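Local coordinates for protein isomerase/lactonizing enzyme (Agrobacterium tumefaciens, PDB 1RVK) that is of unknown function but, as a magnesium-binding member of the enolase superfamily, probably catalyses a reaction that starts by removing a proton next to a substrate carboxylate, at residues 40-45 / 109-114; 148-153 / 183-188; 192-197 / 226-231. All coordinates share one frame; numbering follows the deposited sequence.

Contact 1: residues 40-45 / 109-114; sequences VRTEDG and WDLAGR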
ATOM      1  N   VAL A  40      -5.342   3.217 -20.880  1.00 14.13           N
ATOM      2  CA  VAL A  40      -4.579   2.693 -22.007  1.00 14.50           C
ATOM      3  C   VAL A  40      -5.598   2.028 -22.933  1.00 15.68           C
ATOM      4  O   VAL A  40      -6.385   1.189 -22.492  1.00 15.71           O
ATOM      5  CB  VAL A  40      -3.540   1.644 -21.551  1.00 15.33           C
ATOM      6  CG1 VAL A  40      -2.775   1.105 -22.759  1.00 15.16           C
ATOM      7  CG2 VAL A  40      -2.576   2.272 -20.550  1.00 14.43           C
ATOM      8  N   ARG A  41      -5.591   2.406 -24.210  1.00 14.71           N
ATOM      9  CA  ARG A  41      -6.540   1.848 -25.169  1.00 16.71           C
ATOM     10  C   ARG A  41      -5.848   1.174 -26.348  1.00 15.68           C
ATOM     11  O   ARG A  41      -4.789   1.615 -26.796  1.00 16.32           O
ATOM     12  CB  ARG A  41      -7.472   2.952 -25.691  1.00 18.85           C
ATOM     13  CG  ARG A  41      -8.539   2.461 -26.664  1.00 20.89           C
ATOM     14  CD  ARG A  41      -9.388   3.610 -27.214  1.00 24.90           C
ATOM     15  NE  ARG A  41      -9.993   4.403 -26.148  1.00 28.04           N
ATOM     16  CZ  ARG A  41      -9.553   5.595 -25.756  1.00 28.65           C
ATOM     17  NH1 ARG A  41      -8.500   6.145 -26.346  1.00 31.02           N
ATOM     18  NH2 ARG A  41     -10.159   6.233 -24.766  1.00 30.17           N
ATOM     19  N   THR A  42      -6.459   0.103 -26.849  1.00 17.91           N
ATOM     20  CA  THR A  42      -5.912  -0.636 -27.983  1.00 19.16           C
ATOM     21  C   THR A  42      -6.739  -0.407 -29.253  1.00 20.94           C
ATOM     22  O   THR A  42      -7.797   0.223 -29.212  1.00 19.90           O
ATOM     23  CB  THR A  42      -5.857  -2.146 -27.681  1.00 20.49           C
ATOM     24  OG1 THR A  42      -7.144  -2.595 -27.242  1.00 23.08           O
ATOM     25  CG2 THR A  42      -4.833  -2.432 -26.590  1.00 21.05           C
ATOM     26  N   GLU A  43      -6.248  -0.927 -30.375  1.00 23.08           N
ATOM     27  CA  GLU A  43      -6.917  -0.780 -31.670  1.00 26.77           C
ATOM     28  C   GLU A  43      -8.395  -1.153 -31.654  1.00 27.30           C
ATOM     29  O   GLU A  43      -9.222  -0.462 -32.252  1.00 27.38           O
ATOM     30  CB  GLU A  43      -6.224  -1.645 -32.725  1.00 30.15           C
ATOM     31  CG  GLU A  43      -4.741  -1.397 -32.884  1.00 36.78           C
ATOM     32  CD  GLU A  43      -4.084  -2.419 -33.796  1.00 41.35           C
ATOM     33  OE1 GLU A  43      -4.156  -3.635 -33.488  1.00 40.01           O
ATOM     34  OE2 GLU A  43      -3.497  -2.002 -34.819  1.00 43.11           O
ATOM     35  N   ASP A  44      -8.721  -2.248 -30.978  1.00 27.62           N
ATOM     36  CA  ASP A  44     -10.100  -2.723 -30.916  1.00 29.60           C
ATOM     37  C   ASP A  44     -10.988  -1.963 -29.935  1.00 29.01           C
ATOM     38  O   ASP A  44     -12.150  -2.320 -29.738  1.00 29.32           O
ATOM     39  CB  ASP A  44     -10.125  -4.218 -30.583  1.00 32.62           C
ATOM     40  CG  ASP A  44      -9.554  -4.523 -29.213  1.00 35.63           C
ATOM     41  OD1 ASP A  44      -9.548  -5.708 -28.826  1.00 38.19           O
ATOM     42  OD2 ASP A  44      -9.114  -3.581 -28.523  1.00 36.41           O
ATOM     43  N   GLY A  45     -10.443  -0.921 -29.318  1.00 27.19           N
ATOM     44  CA  GLY A  45     -11.232  -0.132 -28.392  1.00 25.92           C
ATOM     45  C   GLY A  45     -11.237  -0.594 -26.946  1.00 25.08           C
ATOM     46  O   GLY A  45     -11.857   0.052 -26.103  1.00 24.45           O
ATOM     47  N   TRP A 109      -2.272  -4.304 -16.758  1.00 13.00           N
ATOM     48  CA  TRP A 109      -2.870  -5.519 -16.217  1.00 12.39           C
ATOM     49  C   TRP A 109      -4.393  -5.423 -16.299  1.00 13.67           C
ATOM     50  O   TRP A 109      -5.068  -6.399 -16.635  1.00 14.59           O
ATOM     51  CB  TRP A 109      -2.458  -5.730 -14.760  1.00 15.16           C
ATOM     52  CG  TRP A 109      -1.182  -6.494 -14.590  1.00 15.96           C
ATOM     53  CD1 TRP A 109       0.038  -5.993 -14.234  1.00 16.19           C
ATOM     54  CD2 TRP A 109      -1.007  -7.906 -14.748  1.00 16.50           C
ATOM     55  NE1 TRP A 109       0.963  -7.009 -14.159  1.00 14.93           N
ATOM     56  CE2 TRP A 109       0.346  -8.193 -14.469  1.00 16.68           C
ATOM     57  CE3 TRP A 109      -1.864  -8.957 -15.099  1.00 15.48           C
ATOM     58  CZ2 TRP A 109       0.865  -9.494 -14.528  1.00 17.76           C
ATOM     59  CZ3 TRP A 109      -1.350 -10.249 -15.158  1.00 18.00           C
ATOM     60  CH2 TRP A 109       0.004 -10.503 -14.873  1.00 15.86           C
ATOM     61  N   ASP A 110      -4.933  -4.247 -15.985  1.00 12.65           N
ATOM     62  CA  ASP A 110      -6.381  -4.053 -16.038  1.00 13.70           C
ATOM     63  C   ASP A 110      -6.871  -4.223 -17.473  1.00 14.28           C
ATOM     64  O   ASP A 110      -7.930  -4.800 -17.712  1.00 14.57           O
ATOM     65  CB  ASP A 110      -6.756  -2.660 -15.519  1.00 13.64           C
ATOM     66  CG  ASP A 110      -8.258  -2.478 -15.367  1.00 13.95           C
ATOM     67  OD1 ASP A 110      -8.880  -3.278 -14.638  1.00 14.05           O
ATOM     68  OD2 ASP A 110      -8.817  -1.534 -15.969  1.00 14.93           O
ATOM     69  N   LEU A 111      -6.088  -3.726 -18.424  1.00 13.94           N
ATOM     70  CA  LEU A 111      -6.436  -3.830 -19.837  1.00 14.54           C
ATOM     71  C   LEU A 111      -6.502  -5.290 -20.282  1.00 15.48           C
ATOM     72  O   LEU A 111      -7.423  -5.688 -20.994  1.00 14.86           O
ATOM     73  CB  LEU A 111      -5.413  -3.072 -20.687  1.00 14.86           C
ATOM     74  CG  LEU A 111      -5.499  -3.244 -22.207  1.00 14.87           C
ATOM     75  CD1 LEU A 111      -6.858  -2.787 -22.724  1.00 15.51           C
ATOM     76  CD2 LEU A 111      -4.390  -2.440 -22.859  1.00 15.04           C
ATOM     77  N   ALA A 112      -5.519  -6.088 -19.871  1.00 14.84           N
ATOM     78  CA  ALA A 112      -5.501  -7.498 -20.243  1.00 13.72           C
ATOM     79  C   ALA A 112      -6.681  -8.221 -19.605  1.00 13.79           C
ATOM     80  O   ALA A 112      -7.339  -9.040 -20.247  1.00 13.36           O
ATOM     81  CB  ALA A 112      -4.189  -8.145 -19.799  1.00 14.32           C
ATOM     82  N   GLY A 113      -6.945  -7.910 -18.337  1.00 13.18           N
ATOM     83  CA  GLY A 113      -8.048  -8.541 -17.630  1.00 14.57           C
ATOM     84  C   GLY A 113      -9.407  -8.192 -18.208  1.00 16.17           C
ATOM     85  O   GLY A 113     -10.250  -9.067 -18.410  1.00 15.81           O
ATOM     86  N   ARG A 114      -9.627  -6.909 -18.469  1.00 15.61           N
ATOM     87  CA  ARG A 114     -10.896  -6.483 -19.037  1.00 16.87           C
ATOM     88  C   ARG A 114     -11.063  -7.049 -20.446  1.00 17.97           C
ATOM     89  O   ARG A 114     -12.156  -7.463 -20.826  1.00 19.52           O
ATOM     90  CB  ARG A 114     -10.989  -4.954 -19.062  1.00 15.35           C
ATOM     91  CG  ARG A 114     -11.237  -4.326 -17.690  1.00 16.52           C
ATOM     92  CD  ARG A 114     -11.356  -2.805 -17.784  1.00 17.04           C
ATOM     93  NE  ARG A 114     -11.511  -2.185 -16.468  1.00 19.41           N
ATOM     94  CZ  ARG A 114     -12.668  -1.771 -15.957  1.00 21.43           C
ATOM     95  NH1 ARG A 114     -13.792  -1.898 -16.651  1.00 22.12           N
ATOM     96  NH2 ARG A 114     -12.703  -1.236 -14.742  1.00 20.44           N
TER
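V40 and T42 meet L111 in a small, buried apolar contact between the end of strand 30-42 and helix 98-116, in the N-terminal domain. Alternation along the strand turns both residues to the helix, while R41 between them faces the other way and forms salt bridges with E7 and E47. L111 does the reaching: with CG anti to the backbone N (chi1 171°), its CD2 lies 3.9 Å from V40 CG1 and 3.8 Å from T42 CG2. The V40 side chain crosses it at about a right angle; the T42 methyl meets it tip to tip. T42 works in two directions, since chi1 of 53° gives CG2 to the leucine and leaves OG1 to donate to D44 OD2 inside the type I turn from T42 to G45. On the helix, R114 NE forms a salt bridge with D110 OD2 at 2.8 Å, on the syn side of the carboxylate. The backbone N-H groups of H49 and L367 also bind D110, so this buried acid ties the helix to strand 47-52 and to the C-terminal part of the chain. Here a three-stranded antiparallel sheet packs against helices, as in the alpha+beta capping domain typical of the enolase superfamily.

Contact 2: residues 148-153 / 183-188; sequences ATPEDY and VKMDLK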
ATOM      1  N   ALA A 148      -5.353  11.022  19.676  1.00 14.45           N
ATOM      2  CA  ALA A 148      -4.512  11.961  20.413  1.00 13.53           C
ATOM      3  C   ALA A 148      -3.807  11.358  21.617  1.00 13.29           C
ATOM      4  O   ALA A 148      -2.743  11.829  22.017  1.00 14.30           O
ATOM      5  CB  ALA A 148      -5.347  13.150  20.862  1.00 14.53           C
ATOM      6  N   THR A 149      -4.394  10.319  22.195  1.00 13.56           N
ATOM      7  CA  THR A 149      -3.822   9.693  23.380  1.00 14.82           C
ATOM      8  C   THR A 149      -3.705   8.181  23.255  1.00 14.65           C
ATOM      9  O   THR A 149      -4.298   7.571  22.365  1.00 13.58           O
ATOM     10  CB  THR A 149      -4.699   9.968  24.609  1.00 14.85           C
ATOM     11  OG1 THR A 149      -5.906   9.205  24.500  1.00 16.55           O
ATOM     12  CG2 THR A 149      -5.064  11.445  24.690  1.00 16.39           C
ATOM     13  N   PRO A 150      -2.929   7.554  24.154  1.00 13.82           N
ATOM     14  CA  PRO A 150      -2.779   6.098  24.108  1.00 15.42           C
ATOM     15  C   PRO A 150      -4.153   5.453  24.253  1.00 15.80           C
ATOM     16  O   PRO A 150      -4.464   4.462  23.593  1.00 15.92           O
ATOM     17  CB  PRO A 150      -1.872   5.812  25.303  1.00 14.75           C
ATOM     18  CG  PRO A 150      -0.973   7.011  25.313  1.00 13.36           C
ATOM     19  CD  PRO A 150      -1.961   8.152  25.094  1.00 14.59           C
ATOM     20  N   GLU A 151      -4.977   6.030  25.122  1.00 16.83           N
ATOM     21  CA  GLU A 151      -6.324   5.524  25.349  1.00 18.43           C
ATOM     22  C   GLU A 151      -7.180   5.568  24.081  1.00 17.94           C
ATOM     23  O   GLU A 151      -7.991   4.673  23.847  1.00 16.58           O
ATOM     24  CB  GLU A 151      -7.001   6.320  26.471  1.00 23.53           C
ATOM     25  CG  GLU A 151      -6.414   6.054  27.859  1.00 32.91           C
ATOM     26  CD  GLU A 151      -5.033   6.671  28.077  1.00 38.20           C
ATOM     27  OE1 GLU A 151      -4.357   6.262  29.047  1.00 41.47           O
ATOM     28  OE2 GLU A 151      -4.624   7.566  27.305  1.00 36.77           O
ATOM     29  N   ASP A 152      -7.002   6.601  23.261  1.00 14.73           N
ATOM     30  CA  ASP A 152      -7.771   6.718  22.021  1.00 15.09           C
ATOM     31  C   ASP A 152      -7.489   5.543  21.087  1.00 13.90           C
ATOM     32  O   ASP A 152      -8.373   5.092  20.363  1.00 14.89           O
ATOM     33  CB  ASP A 152      -7.441   8.022  21.283  1.00 14.62           C
ATOM     34  CG  ASP A 152      -8.002   9.248  21.972  1.00 16.92           C
ATOM     35  OD1 ASP A 152      -9.005   9.118  22.703  1.00 18.03           O
ATOM     36  OD2 ASP A 152      -7.451  10.349  21.766  1.00 16.44           O
ATOM     37  N   TYR A 153      -6.254   5.056  21.089  1.00 13.87           N
ATOM     38  CA  TYR A 153      -5.915   3.927  20.234  1.00 13.26           C
ATOM     39  C   TYR A 153      -6.588   2.672  20.765  1.00 14.06           C
ATOM     40  O   TYR A 153      -7.079   1.845  19.995  1.00 13.81           O
ATOM     41  CB  TYR A 153      -4.401   3.711  20.180  1.00 12.51           C
ATOM     42  CG  TYR A 153      -3.703   4.554  19.139  1.00 12.64           C
ATOM     43  CD1 TYR A 153      -3.301   5.858  19.419  1.00 14.51           C
ATOM     44  CD2 TYR A 153      -3.446   4.041  17.865  1.00 14.45           C
ATOM     45  CE1 TYR A 153      -2.649   6.635  18.452  1.00 12.67           C
ATOM     46  CE2 TYR A 153      -2.800   4.804  16.896  1.00 13.91           C
ATOM     47  CZ  TYR A 153      -2.403   6.098  17.196  1.00 15.85           C
ATOM     48  OH  TYR A 153      -1.751   6.846  16.242  1.00 15.22           O
ATOM     49  N   VAL A 183       9.159   7.695  22.021  1.00 13.90           N
ATOM     50  CA  VAL A 183       9.113   6.247  22.200  1.00 14.09           C
ATOM     51  C   VAL A 183       8.196   5.822  23.340  1.00 13.04           C
ATOM     52  O   VAL A 183       7.463   4.846  23.217  1.00 13.42           O
ATOM     53  CB  VAL A 183      10.522   5.665  22.459  1.00 14.62           C
ATOM     54  CG1 VAL A 183      10.423   4.185  22.820  1.00 15.72           C
ATOM     55  CG2 VAL A 183      11.384   5.841  21.217  1.00 14.96           C
ATOM     56  N   LYS A 184       8.236   6.554  24.447  1.00 14.79           N
ATOM     57  CA  LYS A 184       7.390   6.207  25.580  1.00 15.59           C
ATOM     58  C   LYS A 184       5.908   6.298  25.236  1.00 15.06           C
ATOM     59  O   LYS A 184       5.125   5.451  25.658  1.00 14.88           O
ATOM     60  CB  LYS A 184       7.711   7.095  26.783  1.00 18.26           C
ATOM     61  CG  LYS A 184       9.053   6.770  27.413  1.00 22.98           C
ATOM     62  CD  LYS A 184       9.322   7.628  28.635  1.00 26.89           C
ATOM     63  CE  LYS A 184      10.631   7.226  29.302  1.00 31.38           C
ATOM     64  NZ  LYS A 184      11.790   7.355  28.374  1.00 32.58           N
HETATM   65  N   MSE A 185       5.523   7.319  24.475  1.00 15.64           N
HETATM   66  CA  MSE A 185       4.125   7.479  24.085  1.00 15.74           C
HETATM   67  C   MSE A 185       3.713   6.346  23.156  1.00 14.84           C
HETATM   68  O   MSE A 185       2.632   5.777  23.301  1.00 14.93           O
HETATM   69  CB  MSE A 185       3.905   8.825  23.382  1.00 17.36           C
HETATM   70  CG  MSE A 185       3.870  10.024  24.314  1.00 18.58           C
HETATM   71 SE   MSE A 185       2.370   9.954  25.545  1.00 28.75          SE
HETATM   72  CE  MSE A 185       0.987  10.576  24.365  1.00 23.73           C
ATOM     73  N   ASP A 186       4.578   6.021  22.198  1.00 13.90           N
ATOM     74  CA  ASP A 186       4.296   4.940  21.260  1.00 12.83           C
ATOM     75  C   ASP A 186       4.041   3.638  22.016  1.00 13.32           C
ATOM     76  O   ASP A 186       3.103   2.900  21.705  1.00 13.20           O
ATOM     77  CB  ASP A 186       5.479   4.751  20.302  1.00 13.84           C
ATOM     78  CG  ASP A 186       5.650   5.916  19.345  1.00 15.37           C
ATOM     79  OD1 ASP A 186       6.640   5.914  18.576  1.00 15.21           O
ATOM     80  OD2 ASP A 186       4.799   6.831  19.352  1.00 13.99           O
ATOM     81  N   LEU A 187       4.876   3.356  23.011  1.00 13.49           N
ATOM     82  CA  LEU A 187       4.720   2.136  23.793  1.00 13.54           C
ATOM     83  C   LEU A 187       3.437   2.151  24.616  1.00 14.82           C
ATOM     84  O   LEU A 187       2.822   1.106  24.814  1.00 12.70           O
ATOM     85  CB  LEU A 187       5.929   1.922  24.708  1.00 15.07           C
ATOM     86  CG  LEU A 187       7.195   1.419  24.007  1.00 17.14           C
ATOM     87  CD1 LEU A 187       8.366   1.406  24.979  1.00 17.14           C
ATOM     88  CD2 LEU A 187       6.940   0.029  23.453  1.00 17.77           C
ATOM     89  N   LYS A 188       3.036   3.325  25.099  1.00 14.56           N
ATOM     90  CA  LYS A 188       1.800   3.422  25.876  1.00 16.32           C
ATOM     91  C   LYS A 188       0.607   3.094  24.989  1.00 14.94           C
ATOM     92  O   LYS A 188      -0.354   2.467  25.432  1.00 14.15           O
ATOM     93  CB  LYS A 188       1.607   4.824  26.455  1.00 16.75           C
ATOM     94  CG  LYS A 188       2.510   5.171  27.628  1.00 22.33           C
ATOM     95  CD  LYS A 188       1.987   6.417  28.334  1.00 24.93           C
ATOM     96  CE  LYS A 188       3.040   7.058  29.222  1.00 30.25           C
ATOM     97  NZ  LYS A 188       4.110   7.718  28.416  1.00 34.89           N
TER
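P150 presses its ring against K188 and M185 where the first turn of helix 150-163 meets helix 183-197. The proline ring can be followed atom by atom from CB, which lies over the backbone of K188, 3.7 Å from K188 O. CG comes closest to the other helix, 3.6 Å from K188 CB, with the two side chains side by side and pointing the same way. CD then turns back to the ring nitrogen and touches the methyl end of M185, a selenomethionine here, with P150 CD 3.9 Å from M185 CE. These two side chains cross at about a right angle, with the methyl beside the CD-CG edge of the ring. It gets there because the M185 chain folds twice, at chi2 (-64°) and chi3 (-80°), which swings CE round to the proline. K188 gives only the root of its side chain; the rest leads away from P150, on the exposed edge of the contact.

The proline sits just after the N-cap. T149 and D152 form a capping box: D152 N donates to T149 OG1 at 3.1 Å, and T149 N returns a bond to D152 OD2, which it meets from above the carboxylate plane. The anti lone pair of that same oxygen takes A148 N at 3.0 Å. Further along, Y153 OH binds H171 O at the end of strand 167-171. The two helices are successive outer helices of the barrel, and no hydrogen bond joins these segments. What meets is carbon on carbon, so the fit depends on shape and on shielding P150 from water, while the bonds that cap the helix start, among A148, T149 and D152, stay within their own segment.

Contact 3: residues 192-197 / 226-231; sequences AVREAV and LGFDWI
R194 grips the carbonyl of L226 side-on, and this is the tight part of the contact: NE donates to L226 O at 2.7 Å (N-H...O 153°) and NH2 to the same oxygen at 3.0 Å, with L226 O close to the guanidinium plane. Bends at chi2 (57°) and chi3 (78°) fold the chain back to the carbonyl. The aliphatic part slides past L226 in the opposite direction, bringing R194 CB 4.0 Å from L226 CD1. NH1 is held too, by the carbonyls of G198 and I201, which fixes the rotation of the group. In this (beta/alpha)-barrel the arginine therefore joins the end of its own helix 183-197, and the turn into strand 202-206, to the end of helix 213-224. There G227, with positive phi, closes a Schellman motif before the chain runs on toward strand 230-232. The positive charge probably suits a helix C-terminus, where carbonyls gather. R194 NH2 also lies 3.0 Å from G227 O, but at F228 and D229 the fit slackens. F228 CD2 stays 4.4 Å from R194 NH2. Here a water bridges, accepting from R194 NH2 at 3.2 Å and lying 2.6 Å from D229 OD1, while D229 OD2 forms a salt bridge with R202.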
ATOM      1  N   ALA A 192      -1.919   0.046  25.568  1.00 14.66           N
ATOM      2  CA  ALA A 192      -3.347   0.327  25.684  1.00 14.49           C
ATOM      3  C   ALA A 192      -4.149  -0.568  24.745  1.00 15.11           C
ATOM      4  O   ALA A 192      -5.205  -1.085  25.117  1.00 15.04           O
ATOM      5  CB  ALA A 192      -3.616   1.794  25.368  1.00 15.84           C
ATOM      6  N   VAL A 193      -3.652  -0.754  23.525  1.00 13.88           N
ATOM      7  CA  VAL A 193      -4.350  -1.598  22.564  1.00 12.95           C
ATOM      8  C   VAL A 193      -4.330  -3.064  22.995  1.00 13.85           C
ATOM      9  O   VAL A 193      -5.349  -3.751  22.923  1.00 14.65           O
ATOM     10  CB  VAL A 193      -3.738  -1.472  21.151  1.00 12.94           C
ATOM     11  CG1 VAL A 193      -4.355  -2.517  20.221  1.00 12.04           C
ATOM     12  CG2 VAL A 193      -3.998  -0.071  20.600  1.00 11.20           C
ATOM     13  N   ARG A 194      -3.177  -3.544  23.447  1.00 13.90           N
ATOM     14  CA  ARG A 194      -3.071  -4.931  23.886  1.00 14.71           C
ATOM     15  C   ARG A 194      -4.030  -5.179  25.046  1.00 16.38           C
ATOM     16  O   ARG A 194      -4.705  -6.206  25.098  1.00 17.04           O
ATOM     17  CB  ARG A 194      -1.636  -5.255  24.321  1.00 15.82           C
ATOM     18  CG  ARG A 194      -1.491  -6.617  25.000  1.00 15.49           C
ATOM     19  CD  ARG A 194      -1.985  -7.746  24.101  1.00 16.22           C
ATOM     20  NE  ARG A 194      -1.015  -8.085  23.067  1.00 17.88           N
ATOM     21  CZ  ARG A 194      -1.309  -8.714  21.934  1.00 18.15           C
ATOM     22  NH1 ARG A 194      -2.560  -9.078  21.670  1.00 16.88           N
ATOM     23  NH2 ARG A 194      -0.346  -8.982  21.063  1.00 17.29           N
ATOM     24  N   GLU A 195      -4.091  -4.231  25.974  1.00 18.11           N
ATOM     25  CA  GLU A 195      -4.969  -4.360  27.129  1.00 21.68           C
ATOM     26  C   GLU A 195      -6.436  -4.414  26.710  1.00 21.40           C
ATOM     27  O   GLU A 195      -7.231  -5.155  27.287  1.00 19.43           O
ATOM     28  CB  GLU A 195      -4.755  -3.182  28.082  1.00 24.91           C
ATOM     29  CG  GLU A 195      -5.634  -3.219  29.324  1.00 33.41           C
ATOM     30  CD  GLU A 195      -5.260  -4.341  30.273  1.00 38.10           C
ATOM     31  OE1 GLU A 195      -5.245  -5.513  29.843  1.00 40.73           O
ATOM     32  OE2 GLU A 195      -4.981  -4.051  31.455  1.00 42.73           O
ATOM     33  N   ALA A 196      -6.785  -3.635  25.691  1.00 20.57           N
ATOM     34  CA  ALA A 196      -8.160  -3.570  25.210  1.00 20.70           C
ATOM     35  C   ALA A 196      -8.649  -4.757  24.380  1.00 20.62           C
ATOM     36  O   ALA A 196      -9.817  -5.135  24.469  1.00 21.22           O
ATOM     37  CB  ALA A 196      -8.363  -2.282  24.419  1.00 20.90           C
ATOM     38  N   VAL A 197      -7.768  -5.351  23.582  1.00 19.58           N
ATOM     39  CA  VAL A 197      -8.177  -6.455  22.724  1.00 18.93           C
ATOM     40  C   VAL A 197      -7.846  -7.859  23.219  1.00 20.23           C
ATOM     41  O   VAL A 197      -8.391  -8.840  22.711  1.00 18.51           O
ATOM     42  CB  VAL A 197      -7.586  -6.290  21.306  1.00 19.04           C
ATOM     43  CG1 VAL A 197      -7.991  -4.942  20.736  1.00 20.83           C
ATOM     44  CG2 VAL A 197      -6.073  -6.423  21.348  1.00 19.86           C
ATOM     45  N   LEU A 226       4.573  -7.139  25.133  1.00 24.71           N
ATOM     46  CA  LEU A 226       3.214  -7.002  24.614  1.00 21.95           C
ATOM     47  C   LEU A 226       2.846  -8.047  23.564  1.00 19.94           C
ATOM     48  O   LEU A 226       1.716  -8.078  23.084  1.00 17.88           O
ATOM     49  CB  LEU A 226       2.998  -5.602  24.035  1.00 22.87           C
ATOM     50  CG  LEU A 226       2.988  -4.427  25.018  1.00 23.74           C
ATOM     51  CD1 LEU A 226       1.931  -4.671  26.086  1.00 24.64           C
ATOM     52  CD2 LEU A 226       4.348  -4.270  25.656  1.00 28.58           C
ATOM     53  N   GLY A 227       3.805  -8.890  23.199  1.00 18.63           N
ATOM     54  CA  GLY A 227       3.542  -9.936  22.226  1.00 18.84           C
ATOM     55  C   GLY A 227       3.122  -9.497  20.835  1.00 16.66           C
ATOM     56  O   GLY A 227       2.266 -10.136  20.219  1.00 16.65           O
ATOM     57  N   PHE A 228       3.715  -8.418  20.332  1.00 14.92           N
ATOM     58  CA  PHE A 228       3.385  -7.927  18.996  1.00 14.85           C
ATOM     59  C   PHE A 228       3.985  -8.827  17.917  1.00 14.64           C
ATOM     60  O   PHE A 228       5.060  -9.399  18.105  1.00 15.31           O
ATOM     61  CB  PHE A 228       3.887  -6.489  18.806  1.00 12.73           C
ATOM     62  CG  PHE A 228       2.895  -5.433  19.218  1.00 13.54           C
ATOM     63  CD1 PHE A 228       2.608  -4.368  18.366  1.00 11.27           C
ATOM     64  CD2 PHE A 228       2.240  -5.506  20.443  1.00 12.62           C
ATOM     65  CE1 PHE A 228       1.677  -3.385  18.728  1.00 12.54           C
ATOM     66  CE2 PHE A 228       1.307  -4.529  20.817  1.00 12.41           C
ATOM     67  CZ  PHE A 228       1.025  -3.468  19.957  1.00 13.52           C
ATOM     68  N   ASP A 229       3.282  -8.935  16.790  1.00 13.77           N
ATOM     69  CA  ASP A 229       3.697  -9.767  15.664  1.00 13.84           C
ATOM     70  C   ASP A 229       4.892  -9.218  14.898  1.00 12.83           C
ATOM     71  O   ASP A 229       5.718  -9.981  14.405  1.00 12.28           O
ATOM     72  CB  ASP A 229       2.533  -9.958  14.692  1.00 16.57           C
ATOM     73  CG  ASP A 229       1.609 -11.084  15.101  1.00 19.66           C
ATOM     74  OD1 ASP A 229       1.586 -11.441  16.298  1.00 21.34           O
ATOM     75  OD2 ASP A 229       0.895 -11.605  14.217  1.00 22.50           O
ATOM     76  N   TRP A 230       4.970  -7.901  14.765  1.00 11.31           N
ATOM     77  CA  TRP A 230       6.102  -7.314  14.066  1.00 10.81           C
ATOM     78  C   TRP A 230       6.257  -5.825  14.314  1.00 10.90           C
ATOM     79  O   TRP A 230       5.325  -5.149  14.753  1.00 10.12           O
ATOM     80  CB  TRP A 230       6.026  -7.598  12.546  1.00 11.39           C
ATOM     81  CG  TRP A 230       5.088  -6.733  11.698  1.00 10.80           C
ATOM     82  CD1 TRP A 230       5.032  -5.363  11.656  1.00 10.15           C
ATOM     83  CD2 TRP A 230       4.171  -7.195  10.692  1.00 11.19           C
ATOM     84  NE1 TRP A 230       4.146  -4.949  10.688  1.00 13.85           N
ATOM     85  CE2 TRP A 230       3.603  -6.052  10.081  1.00 13.21           C
ATOM     86  CE3 TRP A 230       3.777  -8.465  10.245  1.00 13.14           C
ATOM     87  CZ2 TRP A 230       2.663  -6.142   9.047  1.00 13.23           C
ATOM     88  CZ3 TRP A 230       2.839  -8.554   9.213  1.00 14.18           C
ATOM     89  CH2 TRP A 230       2.295  -7.397   8.629  1.00 14.30           C
ATOM     90  N   ILE A 231       7.464  -5.338  14.061  1.00 10.74           N
ATOM     91  CA  ILE A 231       7.777  -3.928  14.200  1.00 11.23           C
ATOM     92  C   ILE A 231       8.109  -3.538  12.766  1.00 12.31           C
ATOM     93  O   ILE A 231       8.879  -4.221  12.089  1.00 12.66           O
ATOM     94  CB  ILE A 231       8.979  -3.699  15.163  1.00 12.65           C
ATOM     95  CG1 ILE A 231       9.269  -2.200  15.278  1.00 13.81           C
ATOM     96  CG2 ILE A 231      10.194  -4.483  14.696  1.00 13.10           C
ATOM     97  CD1 ILE A 231      10.350  -1.861  16.289  1.00 15.76           C
TER
HETATM   98  O   HOH W   1       0.282 -10.158  18.133  1.00 24.20           O

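Contacts 2 and 3 are neighbours in the barrel domain, their centres about 12 Å apart, and both use helix 183-197: contact 2 its first turns, contact 3 its last. They touch directly, P150 O lying 3.3 Å from A192 CB and Y153 O 3.7 Å from V193 CG2. Contact 1 belongs to the N-terminal domain on the opposite side of the chain's centre, with its centre about 48 Å from that of contact 2 and 45 Å from that of contact 3. The magnesium ion, bound by D206, E232 and E258, is about 13 Å from the side chain of F228. Residues 226-231 run into strand 230-232, whose last residue, E232, is one of those ligands.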